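Local atomic coordinates of calcium-regulated actin-bundling protein (Dictyostelium discoideum, PDB entry 4X3N), a protein that binds and bundles actin filaments under the control of calcium, and may help shape and remodel filopodia and pseudopodia as cells move. Residues V67-C79 with Y88-F102. Residues are numbered along the deposited sequence; the frame is centred on the assembly and turned at random.
Sequences VGWETIKYADMHC and YDEGNDLDFDIALYF
Tyr88 OH donates to Asp76 OD2 at 2.6 Å, which accepts through its anti lone pair, with the ring and carboxylate planes turned 71° apart. The same hydroxyl accepts from Gly91 N, 3.0 Å away, which ties the loop before strand 93-95 to helix 67-79; Asp76 OD2 also forms a salt bridge with Lys80. The other oxygen, Asp76 OD1, is bridged to Asp93 O by a water that donates to both; a second water lies near the same two oxygens and accepts from Asn92 N. Two residues on from Tyr88, Glu90 OE2 accepts from Trp69 NE1 at 2.6 Å, exactly in the indole plane but 32° out of the carboxylate plane. With chi1 at -171°, the indole turns its NE1 edge back to the glutamate, although the Trp69 CB points away from the loop.

Strand 93-95 pairs antiparallel with 150-152, beside a calcium site consistent with an EF-hand loop, and Asp93 forms a salt bridge with Arg150 of that site. Helix 67-79 packs against this strand and the helix that follows it.

Among the apolar contacts, Met77 CG lies over one face of the Tyr88 ring, 3.5 Å from its centroid, in a CH-pi contact, with SD above the same face as a Met-aromatic partner. A leucine in place of Tyr88 lacks hydroxyl and flat ring, and would probably loosen the loop from Asp76, leaving Gly91 N without this acceptor. Phe102 enters as a knob among Gly68, Thr71, Ile72 and Ala75; Ile72 CG1 sits over its ring and also meets Leu94 CD1 at 3.8 Å.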
# COMPACT_ATOMS: atom_id res chain seq x y z
N VAL A 67 24.58 10.63 -6.85
CA VAL A 67 24.09 10.75 -5.48
C VAL A 67 22.59 10.74 -5.40
O VAL A 67 22.03 10.00 -4.61
CB VAL A 67 24.57 12.05 -4.82
CG1 VAL A 67 24.19 12.11 -3.34
CG2 VAL A 67 26.08 12.23 -4.96
N GLY A 68 21.91 11.60 -6.16
CA GLY A 68 20.43 11.63 -6.10
C GLY A 68 19.80 10.31 -6.53
O GLY A 68 19.06 9.64 -5.75
N TRP A 69 20.16 9.88 -7.72
CA TRP A 69 19.62 8.62 -8.25
C TRP A 69 19.97 7.40 -7.41
O TRP A 69 19.08 6.53 -7.14
CB TRP A 69 20.07 8.45 -9.68
CG TRP A 69 19.47 7.35 -10.45
CD1 TRP A 69 18.18 7.03 -10.48
CD2 TRP A 69 20.13 6.47 -11.39
NE1 TRP A 69 17.98 5.99 -11.40
CE2 TRP A 69 19.18 5.62 -11.91
CE3 TRP A 69 21.46 6.31 -11.78
CZ2 TRP A 69 19.50 4.61 -12.83
CZ3 TRP A 69 21.77 5.31 -12.72
CH2 TRP A 69 20.81 4.49 -13.23
N GLU A 70 21.24 7.28 -7.04
CA GLU A 70 21.68 6.12 -6.28
C GLU A 70 20.94 6.05 -5.02
O GLU A 70 20.55 4.97 -4.61
CB GLU A 70 23.16 6.14 -5.95
CG GLU A 70 24.01 5.75 -7.17
CD GLU A 70 23.66 4.35 -7.71
OE1 GLU A 70 23.54 3.45 -6.85
OE2 GLU A 70 23.49 4.15 -8.95
N THR A 71 20.74 7.19 -4.38
CA THR A 71 20.14 7.15 -3.08
C THR A 71 18.64 6.76 -3.14
O THR A 71 18.17 6.06 -2.26
CB THR A 71 20.38 8.45 -2.30
OG1 THR A 71 21.77 8.72 -2.33
CG2 THR A 71 19.93 8.30 -0.87
N ILE A 72 17.91 7.20 -4.17
CA ILE A 72 16.49 6.94 -4.23
C ILE A 72 16.32 5.51 -4.59
O ILE A 72 15.41 4.84 -4.06
CB ILE A 72 15.69 7.94 -5.15
CG1 ILE A 72 14.19 7.95 -4.80
CG2 ILE A 72 15.88 7.64 -6.61
CD1 ILE A 72 13.36 9.12 -5.38
N LYS A 73 17.21 5.01 -5.43
CA LYS A 73 17.22 3.62 -5.75
C LYS A 73 17.46 2.75 -4.54
O LYS A 73 16.76 1.74 -4.38
CB LYS A 73 18.24 3.27 -6.80
CG LYS A 73 17.90 3.84 -8.16
CD LYS A 73 18.76 3.22 -9.23
CE LYS A 73 20.18 3.71 -9.08
NZ LYS A 73 20.98 3.06 -10.14
N TYR A 74 18.43 3.09 -3.72
CA TYR A 74 18.67 2.27 -2.53
C TYR A 74 17.47 2.29 -1.58
O TYR A 74 17.17 1.29 -0.98
CB TYR A 74 19.93 2.67 -1.80
CG TYR A 74 21.10 1.88 -2.38
CD1 TYR A 74 21.30 0.55 -2.05
CD2 TYR A 74 21.97 2.46 -3.30
CE1 TYR A 74 22.34 -0.17 -2.59
CE2 TYR A 74 23.02 1.75 -3.85
CZ TYR A 74 23.20 0.44 -3.50
OH TYR A 74 24.25 -0.26 -4.04
N ALA A 75 16.82 3.44 -1.45
CA ALA A 75 15.65 3.55 -0.56
C ALA A 75 14.51 2.70 -1.06
O ALA A 75 13.89 1.96 -0.25
CB ALA A 75 15.25 4.99 -0.38
N ASP A 76 14.29 2.70 -2.38
CA ASP A 76 13.32 1.85 -3.03
C ASP A 76 13.63 0.34 -2.89
O ASP A 76 12.74 -0.48 -2.57
CB ASP A 76 13.19 2.20 -4.52
CG ASP A 76 11.97 1.62 -5.14
OD1 ASP A 76 10.88 1.73 -4.59
OD2 ASP A 76 12.06 1.03 -6.22
N MET A 77 14.89 -0.02 -3.14
CA MET A 77 15.33 -1.42 -2.94
C MET A 77 15.01 -1.96 -1.56
O MET A 77 14.49 -3.06 -1.40
CB MET A 77 16.83 -1.50 -3.11
CG MET A 77 17.23 -1.52 -4.59
SD MET A 77 19.03 -1.33 -4.79
CE MET A 77 19.56 -2.92 -4.16
N HIS A 78 15.31 -1.19 -0.53
CA HIS A 78 15.01 -1.63 0.78
C HIS A 78 13.50 -1.81 0.98
O HIS A 78 13.08 -2.73 1.63
CB HIS A 78 15.56 -0.63 1.78
CG HIS A 78 17.03 -0.55 1.70
ND1 HIS A 78 17.75 0.47 2.28
CD2 HIS A 78 17.92 -1.36 1.08
CE1 HIS A 78 19.04 0.27 2.04
NE2 HIS A 78 19.16 -0.84 1.32
N CYS A 79 12.72 -0.90 0.42
CA CYS A 79 11.32 -0.93 0.58
C CYS A 79 10.91 -2.24 0.03
O CYS A 79 10.04 -2.84 0.60
CB CYS A 79 10.66 0.17 -0.21
SG CYS A 79 8.88 0.09 -0.30
N TYR A 88 17.42 -5.66 -9.11
CA TYR A 88 16.48 -4.61 -8.81
C TYR A 88 15.84 -4.12 -10.08
O TYR A 88 16.54 -3.72 -10.96
CB TYR A 88 17.27 -3.53 -8.06
CG TYR A 88 16.52 -2.28 -7.89
CD1 TYR A 88 15.31 -2.28 -7.22
CD2 TYR A 88 17.00 -1.07 -8.41
CE1 TYR A 88 14.62 -1.11 -7.03
CE2 TYR A 88 16.29 0.09 -8.27
CZ TYR A 88 15.10 0.05 -7.61
OH TYR A 88 14.39 1.16 -7.43
N ASP A 89 14.51 -4.13 -10.20
CA ASP A 89 13.83 -3.53 -11.33
C ASP A 89 13.49 -2.09 -10.85
O ASP A 89 12.82 -1.89 -9.83
CB ASP A 89 12.55 -4.25 -11.69
CG ASP A 89 12.75 -5.70 -12.11
OD1 ASP A 89 13.69 -5.99 -12.86
OD2 ASP A 89 11.93 -6.55 -11.70
N GLU A 90 13.98 -1.13 -11.59
CA GLU A 90 13.97 0.26 -11.16
C GLU A 90 12.55 0.76 -10.84
O GLU A 90 11.65 0.59 -11.63
CB GLU A 90 14.61 1.12 -12.24
CG GLU A 90 15.05 2.47 -11.69
CD GLU A 90 15.66 3.40 -12.72
OE1 GLU A 90 15.79 3.08 -13.88
OE2 GLU A 90 16.02 4.49 -12.31
N GLY A 91 12.40 1.47 -9.71
CA GLY A 91 11.10 1.98 -9.26
C GLY A 91 10.74 3.37 -9.75
O GLY A 91 11.31 3.81 -10.72
N ASN A 92 9.74 4.00 -9.14
CA ASN A 92 9.25 5.29 -9.58
C ASN A 92 8.93 6.26 -8.47
O ASN A 92 9.16 7.48 -8.65
CB ASN A 92 7.98 5.20 -10.44
CG ASN A 92 6.91 4.17 -9.94
OD1 ASN A 92 6.89 3.74 -8.81
ND2 ASN A 92 6.06 3.75 -10.86
N ASP A 93 8.35 5.80 -7.37
CA ASP A 93 8.06 6.72 -6.28
C ASP A 93 8.05 6.02 -4.89
O ASP A 93 8.14 4.81 -4.77
CB ASP A 93 6.85 7.48 -6.63
CG ASP A 93 5.55 6.62 -6.68
OD1 ASP A 93 5.43 5.65 -5.93
OD2 ASP A 93 4.72 6.86 -7.53
N LEU A 94 8.08 6.82 -3.85
CA LEU A 94 8.20 6.39 -2.48
C LEU A 94 7.02 6.92 -1.63
O LEU A 94 6.57 8.08 -1.78
CB LEU A 94 9.49 6.95 -1.86
CG LEU A 94 10.81 6.89 -2.67
CD1 LEU A 94 11.94 7.52 -1.83
CD2 LEU A 94 11.12 5.44 -3.02
N ASP A 95 6.55 6.12 -0.67
CA ASP A 95 5.58 6.64 0.28
C ASP A 95 6.34 7.60 1.19
O ASP A 95 7.59 7.66 1.12
CB ASP A 95 4.80 5.52 0.97
CG ASP A 95 5.57 4.75 2.06
OD1 ASP A 95 6.54 5.23 2.73
OD2 ASP A 95 5.08 3.59 2.33
N PHE A 96 5.64 8.29 2.06
CA PHE A 96 6.30 9.31 2.88
C PHE A 96 7.31 8.74 3.93
O PHE A 96 8.34 9.40 4.27
CB PHE A 96 5.25 10.20 3.57
CG PHE A 96 4.56 11.21 2.69
CD1 PHE A 96 4.79 11.32 1.35
CD2 PHE A 96 3.60 12.03 3.26
CE1 PHE A 96 4.11 12.23 0.59
CE2 PHE A 96 2.93 12.96 2.51
CZ PHE A 96 3.18 13.07 1.17
N ASP A 97 7.07 7.53 4.42
CA ASP A 97 8.02 6.99 5.36
C ASP A 97 9.31 6.61 4.63
O ASP A 97 10.42 6.90 5.12
CB ASP A 97 7.45 5.80 6.13
CG ASP A 97 6.43 6.22 7.16
OD1 ASP A 97 6.57 7.28 7.80
OD2 ASP A 97 5.48 5.47 7.33
N ILE A 98 9.18 5.95 3.47
CA ILE A 98 10.34 5.62 2.71
C ILE A 98 11.08 6.90 2.16
O ILE A 98 12.31 6.93 2.16
CB ILE A 98 10.00 4.66 1.57
CG1 ILE A 98 9.32 3.39 2.08
CG2 ILE A 98 11.26 4.29 0.85
CD1 ILE A 98 10.08 2.61 3.16
N ALA A 99 10.34 7.92 1.71
CA ALA A 99 10.91 9.21 1.34
C ALA A 99 11.74 9.81 2.43
O ALA A 99 12.85 10.35 2.20
CB ALA A 99 9.82 10.20 0.92
N LEU A 100 11.21 9.77 3.63
CA LEU A 100 11.97 10.17 4.79
C LEU A 100 13.33 9.48 4.91
O LEU A 100 14.34 10.12 5.16
CB LEU A 100 11.10 9.93 6.01
CG LEU A 100 11.49 10.70 7.24
CD1 LEU A 100 10.32 10.86 8.19
CD2 LEU A 100 12.64 9.97 7.90
N TYR A 101 13.39 8.18 4.74
CA TYR A 101 14.66 7.49 4.78
C TYR A 101 15.55 7.96 3.60
O TYR A 101 16.78 8.06 3.73
CB TYR A 101 14.49 5.94 4.66
CG TYR A 101 13.85 5.15 5.81
CD1 TYR A 101 14.16 5.40 7.14
CD2 TYR A 101 13.05 4.04 5.54
CE1 TYR A 101 13.60 4.63 8.19
CE2 TYR A 101 12.53 3.23 6.57
CZ TYR A 101 12.80 3.53 7.91
OH TYR A 101 12.26 2.74 8.94
N PHE A 102 14.96 8.21 2.44
CA PHE A 102 15.67 8.77 1.29
C PHE A 102 16.34 10.08 1.64
O PHE A 102 17.56 10.21 1.52
CB PHE A 102 14.74 8.88 0.07
CG PHE A 102 15.21 9.79 -1.01
CD1 PHE A 102 16.29 9.49 -1.75
CD2 PHE A 102 14.49 10.94 -1.32
CE1 PHE A 102 16.71 10.32 -2.75
CE2 PHE A 102 14.91 11.81 -2.31
CZ PHE A 102 16.03 11.49 -3.05
O HOH W 1 8.70 2.59 -2.94
O HOH W 2 8.84 2.48 -6.68